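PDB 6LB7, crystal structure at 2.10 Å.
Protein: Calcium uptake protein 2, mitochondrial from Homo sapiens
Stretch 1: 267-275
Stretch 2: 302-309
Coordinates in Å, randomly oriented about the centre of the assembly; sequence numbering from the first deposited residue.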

ATOM      1  N   ARG B 267      16.795 -17.552   3.172  1.00 37.35           N
ATOM      2  CA  ARG B 267      17.425 -17.308   4.461  1.00 34.03           C
ATOM      3  C   ARG B 267      16.438 -17.642   5.563  1.00 38.05           C
ATOM      4  O   ARG B 267      15.361 -17.028   5.627  1.00 32.97           O
ATOM      5  CB  ARG B 267      17.896 -15.864   4.586  1.00 33.86           C
ATOM      6  CG  ARG B 267      19.310 -15.661   4.081  1.00 48.48           C
ATOM      7  CD  ARG B 267      19.802 -14.239   4.267  1.00 49.94           C
ATOM      8  NE  ARG B 267      20.097 -13.905   5.656  1.00 44.19           N
ATOM      9  CZ  ARG B 267      20.406 -12.674   6.051  1.00 49.23           C
ATOM     10  NH1 ARG B 267      20.456 -11.692   5.154  1.00 52.24           N
ATOM     11  NH2 ARG B 267      20.661 -12.414   7.328  1.00 46.03           N
ATOM     12  N   PRO B 268      16.728 -18.615   6.417  1.00 38.85           N
ATOM     13  CA  PRO B 268      15.831 -18.881   7.543  1.00 37.06           C
ATOM     14  C   PRO B 268      15.725 -17.656   8.440  1.00 30.30           C
ATOM     15  O   PRO B 268      16.696 -16.918   8.642  1.00 35.54           O
ATOM     16  CB  PRO B 268      16.501 -20.059   8.263  1.00 42.77           C
ATOM     17  CG  PRO B 268      17.449 -20.645   7.259  1.00 47.19           C
ATOM     18  CD  PRO B 268      17.908 -19.490   6.422  1.00 42.78           C
ATOM     19  N   VAL B 269      14.528 -17.446   8.978  1.00 30.42           N
ATOM     20  CA  VAL B 269      14.254 -16.292   9.826  1.00 29.72           C
ATOM     21  C   VAL B 269      14.582 -16.711  11.255  1.00 30.30           C
ATOM     22  O   VAL B 269      13.737 -17.213  12.000  1.00 33.26           O
ATOM     23  CB  VAL B 269      12.817 -15.807   9.678  1.00 24.10           C
ATOM     24  CG1 VAL B 269      12.604 -14.569  10.534  1.00 25.12           C
ATOM     25  CG2 VAL B 269      12.548 -15.510   8.238  1.00 27.93           C
ATOM     26  N   ARG B 270      15.833 -16.515  11.638  1.00 27.15           N
ATOM     27  CA  ARG B 270      16.197 -16.668  13.029  1.00 28.84           C
ATOM     28  C   ARG B 270      16.054 -15.326  13.719  1.00 26.37           C
ATOM     29  O   ARG B 270      15.609 -14.330  13.138  1.00 20.62           O
ATOM     30  CB  ARG B 270      17.620 -17.200  13.183  1.00 34.62           C
ATOM     31  CG  ARG B 270      17.768 -18.645  12.825  1.00 41.75           C
ATOM     32  CD  ARG B 270      19.193 -19.099  13.052  1.00 51.05           C
ATOM     33  NE  ARG B 270      19.605 -19.954  11.950  1.00 51.94           N
ATOM     34  CZ  ARG B 270      19.250 -21.227  11.821  1.00 57.98           C
ATOM     35  NH1 ARG B 270      18.488 -21.818  12.734  1.00 55.73           N
ATOM     36  NH2 ARG B 270      19.667 -21.914  10.766  1.00 63.27           N
ATOM     37  N   LEU B 271      16.487 -15.288  14.965  1.00 23.33           N
ATOM     38  CA  LEU B 271      16.184 -14.115  15.759  1.00 26.39           C
ATOM     39  C   LEU B 271      16.832 -12.869  15.164  1.00 27.07           C
ATOM     40  O   LEU B 271      16.196 -11.810  15.094  1.00 24.23           O
ATOM     41  CB  LEU B 271      16.610 -14.383  17.199  1.00 21.03           C
ATOM     42  CG  LEU B 271      16.398 -13.437  18.299  1.00 34.59           C
ATOM     43  CD1 LEU B 271      17.261 -12.376  18.121  1.00 27.48           C
ATOM     44  CD2 LEU B 271      15.011 -12.920  18.400  1.00 41.37           C
ATOM     45  N   ALA B 272      18.065 -12.974  14.635  1.00 23.45           N
ATOM     46  CA  ALA B 272      18.703 -11.817  14.009  1.00 25.50           C
ATOM     47  C   ALA B 272      17.935 -11.334  12.776  1.00 24.11           C
ATOM     48  O   ALA B 272      17.863 -10.124  12.520  1.00 23.51           O
ATOM     49  CB  ALA B 272      20.152 -12.139  13.628  1.00 26.20           C
ATOM     50  N   GLU B 273      17.392 -12.253  11.977  1.00 18.79           N
ATOM     51  CA  GLU B 273      16.587 -11.830  10.833  1.00 22.48           C
ATOM     52  C   GLU B 273      15.309 -11.148  11.301  1.00 27.64           C
ATOM     53  O   GLU B 273      14.917 -10.097  10.775  1.00 21.25           O
ATOM     54  CB  GLU B 273      16.242 -13.022   9.937  1.00 21.10           C
ATOM     55  CG  GLU B 273      17.394 -13.508   9.067  1.00 27.70           C
ATOM     56  CD  GLU B 273      18.457 -14.206   9.876  1.00 38.10           C
ATOM     57  OE1 GLU B 273      19.647 -14.055   9.529  1.00 35.97           O
ATOM     58  OE2 GLU B 273      18.100 -14.892  10.865  1.00 39.62           O
ATOM     59  N   PHE B 274      14.647 -11.743  12.287  1.00 19.89           N
ATOM     60  CA  PHE B 274      13.416 -11.171  12.816  1.00 22.53           C
ATOM     61  C   PHE B 274      13.663  -9.761  13.315  1.00 22.00           C
ATOM     62  O   PHE B 274      12.946  -8.822  12.947  1.00 16.09           O
ATOM     63  CB  PHE B 274      12.884 -12.079  13.927  1.00 25.41           C
ATOM     64  CG  PHE B 274      11.483 -11.752  14.377  1.00 21.62           C
ATOM     65  CD1 PHE B 274      10.388 -12.338  13.768  1.00 28.66           C
ATOM     66  CD2 PHE B 274      11.268 -10.878  15.416  1.00 25.81           C
ATOM     67  CE1 PHE B 274       9.094 -12.044  14.195  1.00 31.95           C
ATOM     68  CE2 PHE B 274       9.978 -10.581  15.852  1.00 25.70           C
ATOM     69  CZ  PHE B 274       8.901 -11.164  15.250  1.00 25.84           C
ATOM     70  N   LYS B 275      14.734  -9.586  14.099  1.00 22.17           N
ATOM     71  CA  LYS B 275      15.093  -8.276  14.631  1.00 26.35           C
ATOM     72  C   LYS B 275      15.272  -7.251  13.522  1.00 25.08           C
ATOM     73  O   LYS B 275      14.761  -6.128  13.613  1.00 19.73           O
ATOM     74  CB  LYS B 275      16.376  -8.382  15.464  1.00 24.74           C
ATOM     75  CG  LYS B 275      16.189  -8.970  16.862  1.00 24.95           C
ATOM     76  CD  LYS B 275      17.511  -8.947  17.633  1.00 23.65           C
ATOM     77  CE  LYS B 275      17.295  -9.082  19.132  1.00 32.84           C
ATOM     78  NZ  LYS B 275      18.597  -9.172  19.875  1.00 40.40           N
ATOM     79  N   GLY B 302      11.713 -26.778  15.600  1.00 55.74           N
ATOM     80  CA  GLY B 302      12.708 -27.093  16.598  1.00 54.28           C
ATOM     81  C   GLY B 302      14.120 -26.668  16.262  1.00 53.94           C
ATOM     82  O   GLY B 302      15.040 -26.977  17.029  1.00 56.30           O
ATOM     83  N   ASP B 303      14.328 -25.970  15.147  1.00 56.64           N
ATOM     84  CA  ASP B 303      15.657 -25.535  14.749  1.00 51.02           C
ATOM     85  C   ASP B 303      15.870 -24.042  14.964  1.00 47.63           C
ATOM     86  O   ASP B 303      16.748 -23.448  14.327  1.00 45.75           O
ATOM     87  CB  ASP B 303      15.915 -25.903  13.288  1.00 55.07           C
ATOM     88  CG  ASP B 303      17.383 -26.135  13.010  1.00 62.11           C
ATOM     89  OD1 ASP B 303      18.117 -26.481  13.963  1.00 67.72           O
ATOM     90  OD2 ASP B 303      17.816 -25.941  11.850  1.00 61.85           O
ATOM     91  N   GLU B 304      15.065 -23.424  15.830  1.00 38.74           N
ATOM     92  CA  GLU B 304      15.190 -22.005  16.158  1.00 46.03           C
ATOM     93  C   GLU B 304      15.010 -21.103  14.938  1.00 38.43           C
ATOM     94  O   GLU B 304      15.560 -19.996  14.890  1.00 36.25           O
ATOM     95  CB  GLU B 304      16.523 -21.716  16.851  1.00 55.42           C
ATOM     96  CG  GLU B 304      16.648 -22.369  18.211  1.00 63.65           C
ATOM     97  CD  GLU B 304      18.004 -22.143  18.820  1.00 73.86           C
ATOM     98  OE1 GLU B 304      19.011 -22.245  18.082  1.00 75.44           O
ATOM     99  OE2 GLU B 304      18.065 -21.855  20.035  1.00 80.15           O
ATOM    100  N   CYS B 305      14.245 -21.563  13.949  1.00 30.95           N
ATOM    101  CA  CYS B 305      13.757 -20.705  12.875  1.00 34.60           C
ATOM    102  C   CYS B 305      12.267 -20.451  13.067  1.00 29.25           C
ATOM    103  O   CYS B 305      11.526 -21.338  13.499  1.00 34.20           O
ATOM    104  CB  CYS B 305      14.018 -21.324  11.500  1.00 38.69           C
ATOM    105  SG  CYS B 305      15.782 -21.634  11.205  1.00 44.79           S
ATOM    106  N   LEU B 306      11.833 -19.238  12.753  1.00 29.65           N
ATOM    107  CA  LEU B 306      10.449 -18.853  12.983  1.00 28.11           C
ATOM    108  C   LEU B 306       9.585 -19.311  11.818  1.00 31.54           C
ATOM    109  O   LEU B 306       9.925 -19.082  10.651  1.00 33.66           O
ATOM    110  CB  LEU B 306      10.341 -17.336  13.151  1.00 19.91           C
ATOM    111  CG  LEU B 306       9.018 -16.861  13.760  1.00 27.41           C
ATOM    112  CD1 LEU B 306       8.998 -17.172  15.241  1.00 26.41           C
ATOM    113  CD2 LEU B 306       8.778 -15.390  13.523  1.00 20.59           C
ATOM    114  N   SER B 307       8.468 -19.968  12.126  1.00 25.03           N
ATOM    115  CA  SER B 307       7.457 -20.244  11.108  1.00 26.11           C
ATOM    116  C   SER B 307       6.718 -18.931  10.868  1.00 25.53           C
ATOM    117  O   SER B 307       5.675 -18.641  11.459  1.00 23.32           O
ATOM    118  CB  SER B 307       6.534 -21.365  11.551  1.00 28.56           C
ATOM    119  OG  SER B 307       7.290 -22.487  11.975  1.00 34.97           O
ATOM    120  N   HIS B 308       7.310 -18.097  10.014  1.00 24.50           N
ATOM    121  CA  HIS B 308       6.884 -16.703   9.967  1.00 27.70           C
ATOM    122  C   HIS B 308       5.553 -16.540   9.253  1.00 25.57           C
ATOM    123  O   HIS B 308       4.815 -15.588   9.536  1.00 22.90           O
ATOM    124  CB  HIS B 308       7.960 -15.846   9.305  1.00 34.48           C
ATOM    125  CG  HIS B 308       8.425 -16.374   7.985  1.00 34.00           C
ATOM    126  ND1 HIS B 308       7.764 -16.117   6.807  1.00 42.09           N
ATOM    127  CD2 HIS B 308       9.497 -17.136   7.659  1.00 33.55           C
ATOM    128  CE1 HIS B 308       8.401 -16.705   5.811  1.00 43.05           C
ATOM    129  NE2 HIS B 308       9.453 -17.332   6.300  1.00 40.94           N
ATOM    130  N   GLU B 309       5.220 -17.459   8.348  1.00 24.25           N
ATOM    131  CA  GLU B 309       3.915 -17.410   7.700  1.00 23.28           C
ATOM    132  C   GLU B 309       2.795 -17.652   8.708  1.00 20.49           C
ATOM    133  O   GLU B 309       1.749 -16.999   8.649  1.00 21.75           O
ATOM    134  CB  GLU B 309       3.859 -18.434   6.563  1.00 30.24           C
ATOM    135  CG  GLU B 309       4.889 -18.207   5.443  1.00 41.23           C
ATOM    136  CD  GLU B 309       6.144 -19.089   5.571  1.00 67.44           C
ATOM    137  OE1 GLU B 309       6.512 -19.490   6.706  1.00 72.42           O
ATOM    138  OE2 GLU B 309       6.764 -19.385   4.524  1.00 72.19           O
TER
HETATM  139  O   HOH W   1      12.665 -17.860   5.254  1.00 36.35           O
HETATM  140  O   HOH W   2      12.141 -19.572   8.821  1.00 34.96           O
HETATM  141  O   HOH W   3      16.807 -17.798  16.519  1.00 35.25           O

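One direct backbone hydrogen bond pins these two stretches together: Leu-306 N donates to Val-269 O over 2.9 Å, and its N-H...O angle of 167° is close to linear. The same carbonyl also receives a softer CA-H...O contact, with Cys-305 CA 3.6 Å from Val-269 O, so a single acceptor addresses two consecutive residues of the other stretch. The closest CA pair across the stretches is Arg-270 and Cys-305, 4.7 Å apart.

Water extends this pairing where the chains do not bond directly. Water 2 accepts from Val-269 N (3.2 Å from its oxygen) and donates to Leu-306 O (2.9 Å), so Val-269 and Leu-306 are joined twice, once directly and once through solvent. Water 3 does the same for the next polar pair, accepting from Leu-271 N at 3.0 Å and donating to Glu-304 O at 3.0 Å. It thereby occupies a backbone NH in the first turn of the helix, where no earlier helical carbonyl is available. Water 1 donates to Arg-267 O at 2.8 Å and makes a weak bond with His-308 NE2 at 3.4 Å.

Arg-270, at the N-cap position, sends its side chain along the other stretch. Its CA-to-CB bond points sideways, but the guanidinium comes nearer: NH1 lies 2.9 Å from Asp-303 O, which sits at the group's edge, near its plane, while Cys-305 SG lies over one face, 3.1 Å from Arg-270 NH1. The carboxylate of Asp-303 adds a longer-range attraction, its OD2 standing 4.3 Å from Arg-270 NH1, beyond a salt bridge.

The helix start is organised from within its own stretch. Glu-273 OE2 accepts from Arg-270 N at 2.9 Å, while Glu-273 OE1 forms a salt bridge with Arg-267 NH2, also at 2.9 Å. One carboxylate thus ties the approaching loop to the first turn, and Phe-274 N donates to Arg-270 O at 2.9 Å.

Apolar contacts fill in around this polar frame. Buried Val-269 reaches two partners: its CG1 is 4.4 Å from Leu-306 CB, and its CG2 is 3.5 Å from His-308 CD2. Leu-306 points toward the first stretch and sets CD2 3.4 Å from Phe-274 CE1, one helical turn beyond Arg-270. Pro-268 CB meets Cys-305 SG at 3.4 Å, so the sulfur serves both proline and guanidinium. The rule is economical: a short backbone pairing sets the register, waters extend it, and neighbouring side chains close the gaps.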